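Local coordinates for protein 2-C-methyl-D-erythritol 2,4-cyclodiphosphate synthase (Thermus thermophilus, PDB 1IV3) that catalyses the conversion of 4-diphosphocytidyl-2-C-methyl-D-erythritol 2-phosphate to 2-C-methyl-D-erythritol 2,4-cyclodiphosphate with release of CMP, a step of the non-mevalonate route to isoprenoids, at residues D8-E13 and A33-D38; C21-P26 and K110-S115. The protein carries 3 engineered substitutions. All coordinates share one frame; numbering follows the deposited sequence.

Contact 1. Residues D8-E13 and A33-D38. With MG (magnesium ion), chain G.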
loop_
_atom_site.group_PDB
_atom_site.type_symbol
_atom_site.label_atom_id
_atom_site.label_comp_id
_atom_site.label_asym_id
_atom_site.label_seq_id
_atom_site.Cartn_x
_atom_site.Cartn_y
_atom_site.Cartn_z
ATOM N N ASP A 8 4.488 7.360 -3.944
ATOM C CA ASP A 8 5.238 8.103 -4.953
ATOM C C ASP A 8 6.184 7.146 -5.674
ATOM O O ASP A 8 6.664 6.155 -5.113
ATOM C CB ASP A 8 6.063 9.235 -4.357
ATOM C CG ASP A 8 6.551 10.205 -5.432
ATOM O OD1 ASP A 8 5.928 10.246 -6.513
ATOM O OD2 ASP A 8 7.626 10.788 -5.192
ATOM N N SER A 9 6.454 7.484 -6.923
ATOM C CA SER A 9 7.475 6.755 -7.679
ATOM C C SER A 9 8.212 7.721 -8.602
ATOM O O SER A 9 7.636 8.728 -9.005
ATOM C CB SER A 9 6.843 5.605 -8.460
ATOM O OG SER A 9 6.103 6.097 -9.569
ATOM N N HIS A 10 9.467 7.400 -8.905
ATOM C CA HIS A 10 10.229 8.146 -9.887
ATOM C C HIS A 10 11.118 7.207 -10.698
ATOM O O HIS A 10 11.656 6.241 -10.165
ATOM C CB HIS A 10 11.144 9.218 -9.282
ATOM C CG HIS A 10 10.306 10.332 -8.721
ATOM N ND1 HIS A 10 9.953 11.445 -9.453
ATOM C CD2 HIS A 10 9.735 10.476 -7.498
ATOM C CE1 HIS A 10 9.208 12.240 -8.696
ATOM N NE2 HIS A 10 9.061 11.673 -7.505
ATOM N N ARG A 11 11.218 7.583 -11.969
ATOM C CA ARG A 11 12.154 6.929 -12.866
ATOM C C ARG A 11 13.544 7.244 -12.320
ATOM O O ARG A 11 13.845 8.359 -11.899
ATOM C CB ARG A 11 11.983 7.431 -14.282
ATOM C CG ARG A 11 12.505 6.588 -15.420
ATOM C CD ARG A 11 11.747 6.927 -16.711
ATOM N NE ARG A 11 10.749 5.901 -17.006
ATOM C CZ ARG A 11 11.015 4.614 -17.202
ATOM N NH1 ARG A 11 12.259 4.154 -17.145
ATOM N NH2 ARG A 11 10.024 3.765 -17.461
ATOM N N LEU A 12 14.377 6.211 -12.366
ATOM C CA LEU A 12 15.749 6.446 -11.905
ATOM C C LEU A 12 16.686 6.551 -13.101
ATOM O O LEU A 12 16.609 5.765 -14.044
ATOM C CB LEU A 12 16.153 5.318 -10.963
ATOM C CG LEU A 12 15.528 5.332 -9.571
ATOM C CD1 LEU A 12 15.768 3.987 -8.904
ATOM C CD2 LEU A 12 16.092 6.480 -8.731
ATOM N N GLU A 13 17.595 7.529 -13.087
ATOM C CA GLU A 13 18.529 7.544 -14.219
ATOM C C GLU A 13 19.972 7.688 -13.752
ATOM O O GLU A 13 20.282 8.303 -12.732
ATOM C CB GLU A 13 18.143 8.656 -15.192
ATOM C CG GLU A 13 17.863 8.145 -16.603
ATOM C CD GLU A 13 16.443 8.435 -17.053
ATOM O OE1 GLU A 13 15.841 9.377 -16.488
ATOM O OE2 GLU A 13 15.949 7.722 -17.951
ATOM N N ALA A 33 13.809 14.134 -12.946
ATOM C CA ALA A 33 12.555 14.813 -12.642
ATOM C C ALA A 33 12.717 16.321 -12.467
ATOM O O ALA A 33 13.797 16.881 -12.625
ATOM C CB ALA A 33 11.926 14.247 -11.369
ATOM N N HIS A 34 11.571 16.912 -12.123
ATOM C CA HIS A 34 11.468 18.348 -11.910
ATOM C C HIS A 34 11.679 18.698 -10.447
ATOM O O HIS A 34 12.154 19.791 -10.139
ATOM C CB HIS A 34 10.121 18.825 -12.473
ATOM C CG HIS A 34 10.176 18.736 -13.974
ATOM N ND1 HIS A 34 9.843 17.593 -14.667
ATOM C CD2 HIS A 34 10.561 19.640 -14.904
ATOM C CE1 HIS A 34 10.000 17.797 -15.963
ATOM N NE2 HIS A 34 10.432 19.037 -16.134
ATOM N N SER A 35 11.362 17.775 -9.545
ATOM C CA SER A 35 11.644 17.961 -8.123
ATOM C C SER A 35 13.015 17.372 -7.810
ATOM O O SER A 35 13.783 17.101 -8.730
ATOM C CB SER A 35 10.581 17.298 -7.247
ATOM O OG SER A 35 10.743 15.869 -7.187
ATOM N N ASP A 36 13.289 17.167 -6.526
ATOM C CA ASP A 36 14.436 16.344 -6.144
ATOM C C ASP A 36 14.075 14.871 -6.273
ATOM O O ASP A 36 14.883 13.963 -6.063
ATOM C CB ASP A 36 14.896 16.655 -4.724
ATOM C CG ASP A 36 13.777 16.562 -3.700
ATOM O OD1 ASP A 36 13.930 17.179 -2.622
ATOM O OD2 ASP A 36 12.780 15.869 -3.991
ATOM N N GLY A 37 12.807 14.617 -6.615
ATOM C CA GLY A 37 12.388 13.237 -6.759
ATOM C C GLY A 37 12.494 12.381 -5.515
ATOM O O GLY A 37 12.587 11.139 -5.616
ATOM N N ASP A 38 12.465 12.995 -4.337
ATOM C CA ASP A 38 12.522 12.252 -3.080
ATOM C C ASP A 38 11.188 11.562 -2.785
ATOM O O ASP A 38 10.233 12.145 -2.250
ATOM C CB ASP A 38 12.857 13.191 -1.927
ATOM C CG ASP A 38 13.202 12.515 -0.621
ATOM O OD1 ASP A 38 12.593 11.482 -0.259
ATOM O OD2 ASP A 38 14.084 13.068 0.078
HETATM MG MG MG G . 7.630 12.347 -6.299
HETATM O O HOH W 1 6.024 13.399 -7.624
#
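The metal site of the IspF enzyme forms where Asp8 and His10, two residues apart on strand 3-14, face the loop 33-38. The magnesium ion is bound by Asp8 OD2 at 1.9 Å. His10 NE2 binds it too, 2.0 Å away, and ND1 of His42 and a water are further ligands. Asp8 CG stands anti to the backbone N (chi1 -166°), which puts CG on the ion's side of the strand. OD1, the other carboxylate oxygen, forms a salt bridge with Lys132 of a second subunit, so this one side chain ties the metal to the subunit interface. The imidazole of His10 lies against the loop backbone: Gly37 CA sits over the centre of one ring face, 3.8 Å from the centroid and 9° off the ring normal, a CH-pi contact. Gly37 O touches His10 CD2 at 3.5 Å, and the methyl of Ala33, in a poorly ordered part of the loop, approaches ND1 obliquely. A glycine suits position 37: phi is positive (61°), and a side chain's first carbon would lie close to His10 CG. The loop is shaped beside the ring by an Asx turn, in which Asp38 N donates to Asp36 OD2 at 2.9 Å from above the carboxylate plane. His34 and Ser35 are predicted substrate contacts, and His34 a predicted transition-state stabiliser. Asp38 N-caps helix 39-50, binding Met41 N through OD1, while its OD2 takes Gly22 N. That helix carries His42 back to the metal, and strand 3-14 runs between strands 29-31 and 141-150 of the main sheet.

Contact 2. Residues C21-P26 and K110-S115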
loop_
_atom_site.group_PDB
_atom_site.type_symbol
_atom_site.label_atom_id
_atom_site.label_comp_id
_atom_site.label_asym_id
_atom_site.label_seq_id
_atom_site.Cartn_x
_atom_site.Cartn_y
_atom_site.Cartn_z
ATOM N N CYS A 21 14.277 10.638 1.959
ATOM C CA CYS A 21 14.087 11.030 3.348
ATOM C C CYS A 21 14.789 12.335 3.699
ATOM O O CYS A 21 15.112 12.568 4.864
ATOM C CB CYS A 21 14.610 9.927 4.289
ATOM S SG CYS A 21 13.675 8.377 4.156
ATOM N N GLY A 22 15.016 13.179 2.707
ATOM C CA GLY A 22 15.587 14.499 2.901
ATOM C C GLY A 22 17.091 14.485 2.763
ATOM O O GLY A 22 17.684 15.567 2.824
ATOM N N LEU A 23 17.705 13.317 2.575
ATOM C CA LEU A 23 19.160 13.261 2.457
ATOM C C LEU A 23 19.679 12.912 1.068
ATOM O O LEU A 23 19.044 12.169 0.300
ATOM C CB LEU A 23 19.688 12.155 3.370
ATOM C CG LEU A 23 19.225 12.167 4.821
ATOM C CD1 LEU A 23 19.905 11.019 5.565
ATOM C CD2 LEU A 23 19.504 13.523 5.463
ATOM N N LEU A 24 20.882 13.410 0.779
ATOM C CA LEU A 24 21.641 12.951 -0.378
ATOM C C LEU A 24 22.167 11.533 -0.177
ATOM O O LEU A 24 22.891 11.237 0.761
ATOM C CB LEU A 24 22.804 13.915 -0.651
ATOM C CG LEU A 24 23.140 14.207 -2.117
ATOM C CD1 LEU A 24 24.589 14.667 -2.243
ATOM C CD2 LEU A 24 22.885 13.023 -3.024
ATOM N N ILE A 25 21.828 10.601 -1.059
ATOM C CA ILE A 25 22.355 9.253 -0.913
ATOM C C ILE A 25 23.311 8.882 -2.045
ATOM O O ILE A 25 22.923 8.855 -3.222
ATOM C CB ILE A 25 21.204 8.241 -0.877
ATOM C CG1 ILE A 25 20.209 8.563 0.246
ATOM C CG2 ILE A 25 21.736 6.827 -0.757
ATOM C CD1 ILE A 25 20.930 8.567 1.587
ATOM N N PRO A 26 24.548 8.559 -1.669
ATOM C CA PRO A 26 25.560 8.194 -2.679
ATOM C C PRO A 26 25.028 7.038 -3.520
ATOM O O PRO A 26 24.594 6.044 -2.950
ATOM C CB PRO A 26 26.763 7.784 -1.836
ATOM C CG PRO A 26 26.574 8.543 -0.550
ATOM C CD PRO A 26 25.091 8.468 -0.305
ATOM N N LYS A 110 20.480 4.365 9.675
ATOM C CA LYS A 110 20.451 5.259 10.834
ATOM C C LYS A 110 20.205 6.705 10.402
ATOM O O LYS A 110 19.342 7.391 10.967
ATOM C CB LYS A 110 21.758 5.168 11.623
ATOM C CG LYS A 110 21.697 6.015 12.884
ATOM C CD LYS A 110 22.993 5.971 13.688
ATOM C CE LYS A 110 23.099 7.241 14.535
ATOM N NZ LYS A 110 21.888 7.440 15.382
ATOM N N ALA A 111 20.975 7.142 9.407
ATOM C CA ALA A 111 20.828 8.521 8.944
ATOM C C ALA A 111 19.417 8.783 8.421
ATOM O O ALA A 111 18.820 9.817 8.695
ATOM C CB ALA A 111 21.839 8.810 7.848
ATOM N N LEU A 112 18.863 7.870 7.631
ATOM C CA LEU A 112 17.522 8.062 7.060
ATOM C C LEU A 112 16.457 8.157 8.140
ATOM O O LEU A 112 15.604 9.056 8.193
ATOM C CB LEU A 112 17.217 6.895 6.125
ATOM C CG LEU A 112 18.046 6.907 4.836
ATOM C CD1 LEU A 112 18.026 5.584 4.078
ATOM C CD2 LEU A 112 17.510 8.053 3.986
ATOM N N VAL A 113 16.515 7.189 9.063
ATOM C CA VAL A 113 15.551 7.231 10.169
ATOM C C VAL A 113 15.728 8.472 11.029
ATOM O O VAL A 113 14.765 9.113 11.462
ATOM C CB VAL A 113 15.659 5.975 11.041
ATOM C CG1 VAL A 113 14.787 6.094 12.279
ATOM C CG2 VAL A 113 15.273 4.779 10.167
ATOM N N ASP A 114 16.974 8.842 11.297
ATOM C CA ASP A 114 17.199 10.042 12.100
ATOM C C ASP A 114 16.595 11.260 11.408
ATOM O O ASP A 114 16.065 12.140 12.042
ATOM C CB ASP A 114 18.691 10.299 12.275
ATOM C CG ASP A 114 19.346 9.396 13.306
ATOM O OD1 ASP A 114 18.638 8.644 14.001
ATOM O OD2 ASP A 114 20.589 9.500 13.388
ATOM N N SER A 115 16.723 11.315 10.087
ATOM C CA SER A 115 16.225 12.490 9.354
ATOM C C SER A 115 14.718 12.517 9.455
ATOM O O SER A 115 14.086 13.523 9.754
ATOM C CB SER A 115 16.751 12.426 7.924
ATOM O OG SER A 115 16.291 13.486 7.123
#
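Leu23 CD1 lies over one face of the flat peptide joining Ala111 to Leu112, 3.5 Å from Ala111 O, and also rests on the methyl of Ala111. The other flat group at work is the peptide after Cys21: Ser115 OG donates to Cys21 O at 2.7 Å, nearly in line with the carbonyl (C=O...donor angle 165°). Ser115 OG is placed for this by standing anti to its own backbone N (chi1 178°). The second branch of Leu23, CD2, closes over the same hydroxyl, 3.6 Å from Ser115 OG. An alanine in place of Leu23 would probably leave a gap beside the Ala111 carbonyl and methyl and remove the CD2 methyl's cover from the Ser115 hydroxyl. Deeper in, Leu112 CD2 meets Cys21 CB at 3.5 Å, tighter than usual for two carbons, and Ile25 CD1 reaches the same methyl at 4.2 Å. At Gly22 a side chain would press against the carbonyl O of Cys21 and come close to Ser115 OG, so glycine fits here. Strand 23-25 and helix 110-115 run close to antiparallel, at 161°, with axes 10.0 Å apart. Substrate-binding residues border the contact, Pro103 near Ile25 and Phe131 beside Leu112. Strand 23-25 pairs with strand 18-20 in a small hairpin, and Leu112 also touches Leu129 and Phe131 of strand 127-132, so it packs between hairpin and main sheet.

Overall arrangement
The two contacts interleave along the chain, in the order 8-13, 21-26, 33-38, 110-115, with centres about 16 Å apart. Asp38, the last residue of contact 1's loop, joins them directly: its carboxylate meets the backbone N atoms of Cys21 and Gly22, probably as hydrogen bonds. Contact 1 belongs to the inner strand 3-14 of the main sheet, whereas contact 2 brings the hairpin onto helix 109-120, which packs on the sheet's outermost strand within this chain, 127-132. Through Asp38, the hairpin turn that packs on helix 109-120 is thus tied to the residue that caps helix 39-50, the helix carrying the metal ligand His42.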